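Local coordinates for protein 2-aminomuconate 6-semialdehyde dehydrogenase (Burkholderia cenocepacia, PDB 4U3W) that probably oxidises the aldehyde group of 2-aminomuconate 6-semialdehyde to a carboxylate, with NAD+ or NADP+ as the likely hydride acceptor, at residues C308-Y313 / G411-I416; S359-A364 / T393-L398. One frame throughout, in Å; residues are numbered along the deposited sequence.

Contact 1 of 2, residues C308-Y313 / G411-I416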
ATOM      1  N   CYS A 308      -4.206  29.384 -11.345  1.00 29.79           N
ATOM      2  CA  CYS A 308      -4.805  30.006 -12.551  1.00 29.53           C
ATOM      3  C   CYS A 308      -3.909  29.920 -13.762  1.00 30.50           C
ATOM      4  O   CYS A 308      -2.689  29.845 -13.644  1.00 28.78           O
ATOM      5  CB  CYS A 308      -5.184  31.492 -12.308  1.00 31.03           C
ATOM      6  SG  CYS A 308      -6.729  31.594 -11.382  1.00 32.96           S
ATOM      7  N   SER A 309      -4.543  29.882 -14.939  1.00 28.68           N
ATOM      8  CA  SER A 309      -3.833  29.815 -16.187  1.00 29.26           C
ATOM      9  C   SER A 309      -3.565  31.232 -16.696  1.00 34.40           C
ATOM     10  O   SER A 309      -4.471  31.876 -17.216  1.00 36.44           O
ATOM     11  CB  SER A 309      -4.653  29.022 -17.243  1.00 28.12           C
ATOM     12  OG  SER A 309      -5.901  29.676 -17.478  1.00 29.21           O
ATOM     13  N   GLU A 310      -2.318  31.703 -16.593  1.00 33.12           N
ATOM     14  CA  GLU A 310      -1.977  33.004 -17.138  1.00 31.97           C
ATOM     15  C   GLU A 310      -1.343  32.885 -18.524  1.00 33.30           C
ATOM     16  O   GLU A 310      -1.221  33.898 -19.199  1.00 33.02           O
ATOM     17  CB  GLU A 310      -1.041  33.783 -16.158  1.00 30.17           C
ATOM     18  CG  GLU A 310      -1.826  34.166 -14.900  1.00 30.31           C
ATOM     19  CD  GLU A 310      -1.054  35.130 -13.931  1.00 31.86           C
ATOM     20  OE1 GLU A 310       0.149  35.404 -14.158  1.00 34.25           O
ATOM     21  OE2 GLU A 310      -1.682  35.611 -12.971  1.00 32.05           O
ATOM     22  N   ARG A 311      -0.972  31.655 -18.950  1.00 31.51           N
ATOM     23  CA  ARG A 311      -0.523  31.382 -20.332  1.00 32.74           C
ATOM     24  C   ARG A 311      -1.543  30.425 -20.921  1.00 31.21           C
ATOM     25  O   ARG A 311      -1.998  29.488 -20.239  1.00 30.46           O
ATOM     26  CB  ARG A 311       0.876  30.722 -20.422  1.00 32.58           C
ATOM     27  CG  ARG A 311       2.030  31.512 -19.758  1.00 35.43           C
ATOM     28  CD  ARG A 311       3.354  30.769 -19.902  1.00 36.61           C
ATOM     29  NE  ARG A 311       3.497  29.657 -18.920  1.00 37.09           N
ATOM     30  CZ  ARG A 311       4.168  28.532 -19.174  1.00 35.92           C
ATOM     31  NH1 ARG A 311       4.701  28.333 -20.376  1.00 36.21           N
ATOM     32  NH2 ARG A 311       4.292  27.589 -18.238  1.00 37.21           N
ATOM     33  N   VAL A 312      -1.940  30.687 -22.156  1.00 31.53           N
ATOM     34  CA  VAL A 312      -2.802  29.754 -22.907  1.00 32.98           C
ATOM     35  C   VAL A 312      -2.154  29.485 -24.267  1.00 34.84           C
ATOM     36  O   VAL A 312      -1.678  30.433 -24.912  1.00 35.67           O
ATOM     37  CB  VAL A 312      -4.245  30.322 -23.122  1.00 30.07           C
ATOM     38  CG1 VAL A 312      -5.158  29.260 -23.816  1.00 30.77           C
ATOM     39  CG2 VAL A 312      -4.845  30.754 -21.776  1.00 30.44           C
ATOM     40  N   TYR A 313      -2.102  28.204 -24.686  1.00 34.41           N
ATOM     41  CA  TYR A 313      -1.614  27.859 -26.021  1.00 33.34           C
ATOM     42  C   TYR A 313      -2.705  27.116 -26.792  1.00 32.40           C
ATOM     43  O   TYR A 313      -3.195  26.105 -26.333  1.00 31.93           O
ATOM     44  CB  TYR A 313      -0.349  26.991 -25.982  1.00 34.62           C
ATOM     45  CG  TYR A 313       0.825  27.634 -25.201  1.00 35.23           C
ATOM     46  CD1 TYR A 313       1.649  28.591 -25.779  1.00 32.94           C
ATOM     47  CD2 TYR A 313       1.083  27.253 -23.899  1.00 36.38           C
ATOM     48  CE1 TYR A 313       2.741  29.172 -25.056  1.00 34.55           C
ATOM     49  CE2 TYR A 313       2.155  27.825 -23.153  1.00 34.66           C
ATOM     50  CZ  TYR A 313       2.963  28.783 -23.750  1.00 38.00           C
ATOM     51  OH  TYR A 313       3.973  29.267 -22.986  1.00 37.78           O
ATOM     52  N   GLY A 411      -3.423  38.180 -11.150  1.00 34.69           N
ATOM     53  CA  GLY A 411      -4.603  38.962 -11.500  1.00 34.14           C
ATOM     54  C   GLY A 411      -5.422  38.242 -12.594  1.00 32.46           C
ATOM     55  O   GLY A 411      -5.041  37.129 -13.001  1.00 31.84           O
ATOM     56  N   PRO A 412      -6.550  38.850 -13.027  1.00 30.56           N
ATOM     57  CA  PRO A 412      -7.498  38.261 -13.989  1.00 31.23           C
ATOM     58  C   PRO A 412      -7.040  38.517 -15.404  1.00 32.82           C
ATOM     59  O   PRO A 412      -7.543  39.395 -16.099  1.00 33.65           O
ATOM     60  CB  PRO A 412      -8.825  38.995 -13.704  1.00 29.06           C
ATOM     61  CG  PRO A 412      -8.328  40.420 -13.240  1.00 32.95           C
ATOM     62  CD  PRO A 412      -7.047  40.121 -12.446  1.00 32.30           C
ATOM     63  N   VAL A 413      -6.067  37.720 -15.821  1.00 32.38           N
ATOM     64  CA  VAL A 413      -5.441  37.930 -17.109  1.00 33.81           C
ATOM     65  C   VAL A 413      -4.914  36.597 -17.646  1.00 33.80           C
ATOM     66  O   VAL A 413      -4.546  35.688 -16.885  1.00 33.69           O
ATOM     67  CB  VAL A 413      -4.308  38.987 -16.994  1.00 40.20           C
ATOM     68  CG1 VAL A 413      -3.144  38.477 -16.102  1.00 38.47           C
ATOM     69  CG2 VAL A 413      -3.820  39.415 -18.354  1.00 40.47           C
ATOM     70  N   CYS A 414      -4.950  36.457 -18.966  1.00 35.82           N
ATOM     71  CA  CYS A 414      -4.261  35.372 -19.631  1.00 33.86           C
ATOM     72  C   CYS A 414      -3.730  35.924 -20.938  1.00 33.89           C
ATOM     73  O   CYS A 414      -4.355  36.801 -21.539  1.00 32.58           O
ATOM     74  CB  CYS A 414      -5.197  34.163 -19.894  1.00 31.74           C
ATOM     75  SG  CYS A 414      -6.693  34.485 -20.855  1.00 34.63           S
ATOM     76  N   HIS A 415      -2.582  35.393 -21.357  1.00 32.60           N
ATOM     77  CA  HIS A 415      -2.059  35.602 -22.695  1.00 32.25           C
ATOM     78  C   HIS A 415      -2.402  34.330 -23.539  1.00 32.24           C
ATOM     79  O   HIS A 415      -2.278  33.221 -23.061  1.00 32.80           O
ATOM     80  CB  HIS A 415      -0.538  35.857 -22.672  1.00 33.17           C
ATOM     81  CG  HIS A 415       0.078  35.938 -24.039  1.00 35.91           C
ATOM     82  ND1 HIS A 415       0.552  34.827 -24.714  1.00 36.60           N
ATOM     83  CD2 HIS A 415       0.287  36.991 -24.869  1.00 39.22           C
ATOM     84  CE1 HIS A 415       1.015  35.191 -25.900  1.00 37.32           C
ATOM     85  NE2 HIS A 415       0.857  36.496 -26.022  1.00 40.28           N
ATOM     86  N   ILE A 416      -2.789  34.504 -24.795  1.00 34.35           N
ATOM     87  CA  ILE A 416      -3.092  33.353 -25.694  1.00 34.17           C
ATOM     88  C   ILE A 416      -2.114  33.369 -26.883  1.00 36.80           C
ATOM     89  O   ILE A 416      -1.952  34.416 -27.534  1.00 37.67           O
ATOM     90  CB  ILE A 416      -4.579  33.416 -26.182  1.00 40.19           C
ATOM     91  CG1 ILE A 416      -5.460  33.764 -24.969  1.00 41.73           C
ATOM     92  CG2 ILE A 416      -5.060  32.058 -26.874  1.00 30.16           C
ATOM     93  CD1 ILE A 416      -6.938  33.854 -25.206  1.00 41.73           C
TER
HETATM   94  O   HOH W   1       0.739  32.126 -23.810  1.00 39.69           O
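V312 lies alongside I416, both pointing the same way, with V312 CB 4.1 Å from I416 CG1. With CG1 anti to the backbone N (chi1 -175°), V312 meets I416 CG2 through that methyl and rests CG2 against C414 CB at 3.9 Å. Beta-branched residues suit this face, which helices 287-299 and 319-331 cover. Beneath the side chains, strands 309-315 and 413-419 run parallel, neighbours inside the mixed seven-stranded sheet of the aldehyde dehydrogenase catalytic domain. As parallel pairing requires, H415 spends both backbone groups on residues flanking R311: its N donates to E310 O (3.0 Å) along a nearly straight N-H, although from above the carbonyl plane, while its O receives a bent bond (141° at the hydrogen) from V312 N (2.7 Å), which lies nearly on the C=O axis. On the other face, the H415 imidazole suits its place by having two polar ends. ND1 meets, at its ring edge, a water that donates to V312 O (3.2 Å), and NE2 accepts a hydrogen bond from the backbone N-H of L398. E310 extends along G411 of the family's E-x-F-G-P motif; its buried carboxylate is held by the salt bridge from K276 and by the backbone N-H groups of I409 and F410.

Contact 2 of 2, residues S359-A364 / T393-L398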
ATOM      1  N   SER A 359       0.433  47.718 -13.072  1.00 43.06           N
ATOM      2  CA  SER A 359       1.791  47.910 -13.558  1.00 45.28           C
ATOM      3  C   SER A 359       2.224  46.811 -14.531  1.00 41.42           C
ATOM      4  O   SER A 359       2.968  47.057 -15.495  1.00 38.63           O
ATOM      5  CB  SER A 359       2.763  47.959 -12.378  1.00 47.89           C
ATOM      6  OG  SER A 359       4.078  48.050 -12.863  1.00 52.05           O
ATOM      7  N   TYR A 360       1.788  45.577 -14.293  1.00 42.23           N
ATOM      8  CA  TYR A 360       1.990  44.569 -15.326  1.00 40.27           C
ATOM      9  C   TYR A 360       1.162  44.875 -16.558  1.00 41.16           C
ATOM     10  O   TYR A 360       1.601  44.585 -17.678  1.00 42.13           O
ATOM     11  CB  TYR A 360       1.641  43.160 -14.829  1.00 36.86           C
ATOM     12  CG  TYR A 360       2.819  42.516 -14.155  1.00 39.21           C
ATOM     13  CD1 TYR A 360       3.902  42.072 -14.903  1.00 41.69           C
ATOM     14  CD2 TYR A 360       2.858  42.349 -12.778  1.00 39.11           C
ATOM     15  CE1 TYR A 360       4.996  41.500 -14.305  1.00 41.11           C
ATOM     16  CE2 TYR A 360       3.954  41.766 -12.171  1.00 40.84           C
ATOM     17  CZ  TYR A 360       5.015  41.343 -12.941  1.00 41.68           C
ATOM     18  OH  TYR A 360       6.112  40.746 -12.356  1.00 42.51           O
ATOM     19  N   PHE A 361      -0.032  45.437 -16.374  1.00 39.99           N
ATOM     20  CA  PHE A 361      -0.874  45.714 -17.547  1.00 40.05           C
ATOM     21  C   PHE A 361      -0.172  46.716 -18.442  1.00 42.55           C
ATOM     22  O   PHE A 361      -0.156  46.549 -19.669  1.00 41.29           O
ATOM     23  CB  PHE A 361      -2.252  46.246 -17.154  1.00 39.99           C
ATOM     24  CG  PHE A 361      -3.206  45.163 -16.681  1.00 40.88           C
ATOM     25  CD1 PHE A 361      -2.757  43.879 -16.442  1.00 37.18           C
ATOM     26  CD2 PHE A 361      -4.544  45.442 -16.477  1.00 40.54           C
ATOM     27  CE1 PHE A 361      -3.626  42.915 -16.003  1.00 35.82           C
ATOM     28  CE2 PHE A 361      -5.401  44.489 -16.061  1.00 36.30           C
ATOM     29  CZ  PHE A 361      -4.946  43.224 -15.815  1.00 35.36           C
ATOM     30  N   ARG A 362       0.447  47.734 -17.823  1.00 43.16           N
ATOM     31  CA  ARG A 362       1.234  48.695 -18.578  1.00 43.84           C
ATOM     32  C   ARG A 362       2.471  48.034 -19.195  1.00 44.14           C
ATOM     33  O   ARG A 362       2.825  48.319 -20.343  1.00 43.21           O
ATOM     34  CB  ARG A 362       1.653  49.905 -17.693  1.00 46.38           C
ATOM     35  CG  ARG A 362       0.479  50.776 -17.249  1.00 46.17           C
ATOM     36  CD  ARG A 362       0.904  52.112 -16.588  1.00 55.97           C
ATOM     37  NE  ARG A 362       1.683  51.956 -15.360  1.00 54.08           N
ATOM     38  CZ  ARG A 362       1.155  51.705 -14.160  1.00 53.60           C
ATOM     39  NH1 ARG A 362      -0.161  51.548 -14.019  1.00 52.22           N
ATOM     40  NH2 ARG A 362       1.950  51.600 -13.096  1.00 54.27           N
ATOM     41  N   LEU A 363       3.142  47.154 -18.451  1.00 45.51           N
ATOM     42  CA  LEU A 363       4.312  46.462 -19.020  1.00 47.31           C
ATOM     43  C   LEU A 363       3.970  45.605 -20.258  1.00 47.01           C
ATOM     44  O   LEU A 363       4.734  45.608 -21.231  1.00 45.92           O
ATOM     45  CB  LEU A 363       4.983  45.584 -17.962  1.00 46.08           C
ATOM     46  CG  LEU A 363       6.176  44.785 -18.469  1.00 48.93           C
ATOM     47  CD1 LEU A 363       7.284  45.684 -18.990  1.00 52.22           C
ATOM     48  CD2 LEU A 363       6.692  43.800 -17.439  1.00 49.97           C
ATOM     49  N   ALA A 364       2.842  44.872 -20.225  1.00 45.88           N
ATOM     50  CA  ALA A 364       2.412  44.070 -21.387  1.00 42.64           C
ATOM     51  C   ALA A 364       2.291  44.942 -22.620  1.00 45.11           C
ATOM     52  O   ALA A 364       2.775  44.576 -23.704  1.00 46.25           O
ATOM     53  CB  ALA A 364       1.070  43.347 -21.126  1.00 39.27           C
ATOM     54  N   THR A 393      -8.852  40.489 -18.334  1.00 31.10           N
ATOM     55  CA  THR A 393      -7.979  40.954 -19.412  1.00 30.10           C
ATOM     56  C   THR A 393      -7.439  39.779 -20.223  1.00 30.63           C
ATOM     57  O   THR A 393      -7.113  38.753 -19.661  1.00 32.77           O
ATOM     58  CB  THR A 393      -6.821  41.807 -18.820  1.00 34.10           C
ATOM     59  OG1 THR A 393      -7.399  42.916 -18.127  1.00 33.57           O
ATOM     60  CG2 THR A 393      -5.862  42.309 -19.875  1.00 33.01           C
ATOM     61  N   ILE A 394      -7.429  39.921 -21.549  1.00 33.83           N
ATOM     62  CA  ILE A 394      -6.860  38.930 -22.457  1.00 35.40           C
ATOM     63  C   ILE A 394      -5.821  39.623 -23.353  1.00 38.33           C
ATOM     64  O   ILE A 394      -6.105  40.663 -23.925  1.00 38.65           O
ATOM     65  CB  ILE A 394      -7.971  38.286 -23.348  1.00 34.50           C
ATOM     66  CG1 ILE A 394      -9.031  37.545 -22.513  1.00 32.74           C
ATOM     67  CG2 ILE A 394      -7.390  37.372 -24.434  1.00 32.80           C
ATOM     68  CD1 ILE A 394     -10.293  37.220 -23.403  1.00 36.59           C
ATOM     69  N   TRP A 395      -4.617  39.049 -23.453  1.00 40.20           N
ATOM     70  CA  TRP A 395      -3.569  39.535 -24.369  1.00 39.43           C
ATOM     71  C   TRP A 395      -3.258  38.514 -25.474  1.00 41.05           C
ATOM     72  O   TRP A 395      -3.447  37.306 -25.278  1.00 38.60           O
ATOM     73  CB  TRP A 395      -2.278  39.804 -23.632  1.00 39.19           C
ATOM     74  CG  TRP A 395      -2.355  40.890 -22.598  1.00 40.49           C
ATOM     75  CD1 TRP A 395      -2.998  42.085 -22.705  1.00 40.57           C
ATOM     76  CD2 TRP A 395      -1.777  40.852 -21.282  1.00 39.78           C
ATOM     77  NE1 TRP A 395      -2.853  42.798 -21.530  1.00 40.72           N
ATOM     78  CE2 TRP A 395      -2.103  42.062 -20.649  1.00 39.45           C
ATOM     79  CE3 TRP A 395      -1.003  39.914 -20.596  1.00 41.88           C
ATOM     80  CZ2 TRP A 395      -1.698  42.354 -19.354  1.00 40.95           C
ATOM     81  CZ3 TRP A 395      -0.608  40.192 -19.314  1.00 44.62           C
ATOM     82  CH2 TRP A 395      -0.941  41.418 -18.710  1.00 44.01           C
ATOM     83  N   THR A 396      -2.756  39.009 -26.610  1.00 40.96           N
ATOM     84  CA  THR A 396      -2.046  38.179 -27.579  1.00 40.32           C
ATOM     85  C   THR A 396      -0.759  38.867 -28.090  1.00 43.71           C
ATOM     86  O   THR A 396      -0.486  40.031 -27.750  1.00 44.53           O
ATOM     87  CB  THR A 396      -2.948  37.823 -28.822  1.00 47.03           C
ATOM     88  OG1 THR A 396      -3.436  39.028 -29.406  1.00 45.88           O
ATOM     89  CG2 THR A 396      -4.141  36.972 -28.417  1.00 45.33           C
ATOM     90  N   GLY A 397       0.035  38.166 -28.903  1.00 43.07           N
ATOM     91  CA  GLY A 397       1.165  38.819 -29.574  1.00 46.06           C
ATOM     92  C   GLY A 397       2.494  38.859 -28.843  1.00 47.45           C
ATOM     93  O   GLY A 397       3.458  39.384 -29.357  1.00 50.99           O
ATOM     94  N   LEU A 398       2.580  38.299 -27.647  1.00 45.35           N
ATOM     95  CA  LEU A 398       3.856  38.311 -26.912  1.00 46.22           C
ATOM     96  C   LEU A 398       4.670  37.015 -27.137  1.00 45.84           C
ATOM     97  O   LEU A 398       4.101  35.927 -27.190  1.00 46.34           O
ATOM     98  CB  LEU A 398       3.587  38.522 -25.423  1.00 42.63           C
ATOM     99  CG  LEU A 398       2.902  39.844 -25.058  1.00 40.28           C
ATOM    100  CD1 LEU A 398       2.524  39.866 -23.572  1.00 41.58           C
ATOM    101  CD2 LEU A 398       3.860  41.018 -25.376  1.00 40.12           C
TER
HETATM  102  O   HOH W   2      -2.654  45.576 -20.656  1.00 38.63           O
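The methyl of A364 sits over one face of the W395 indole, a CH-pi contact in which CB lies 3.5 Å from the centroid of the six-membered ring. Alanine fits because a single methyl lets the helix backbone come close to the indole face, and W395, with CG anti to its carbonyl carbon (chi1 -63°), reaches out from strand 393-396 to meet it. One turn back, F361 also holds CG anti to its carbonyl carbon (chi1 -78°), which swings its ring toward the strand. F361 CD1 comes in at the indole edge, 3.5 Å from W395 CZ2, with the two ring planes at 86°. The far rim of the same phenyl meets T393 tip to tip, F361 CE2 lying 3.3 Å from T393 OG1, while T393 CG2 sits over the ring face. That hydroxyl is engaged by G375 N and M391 O, so it can lie close to ring carbons CE2 and CZ while its polar needs are met. Helix 351-366 thereby packs on the catalytic domain's seven-stranded sheet. A bridging water accepts a hydrogen bond from W395 NE1 (2.9 Å) and donates to F361 O (2.9 Å). Helix and strand are thus joined mainly by dispersion, CH-pi contact included, with the water bridge as polar link satisfying the buried indole N-H.

How the contacts relate
The two contacts lie in the same part of the fold, their centres about 10 Å apart, and share one seven-stranded sheet. Strands 309-315, 413-419 and 393-396 are consecutive and parallel in it, so contact 1 joins two inner strands and contact 2 lays helix 351-366 on the next one out. Along the chain the order is 308-313, 359-364, 393-398, 411-416: the helix and strand of contact 2 come between the partners of contact 1. Segment 411-416 connects them, through probable hydrogen bonds from T393 N to P412 O and from I416 N to W395 O, and through V413 packed on W395. Strand 393-396 thus pairs with 413-419 along its edge and carries helix 351-366 on the face where W395 lies.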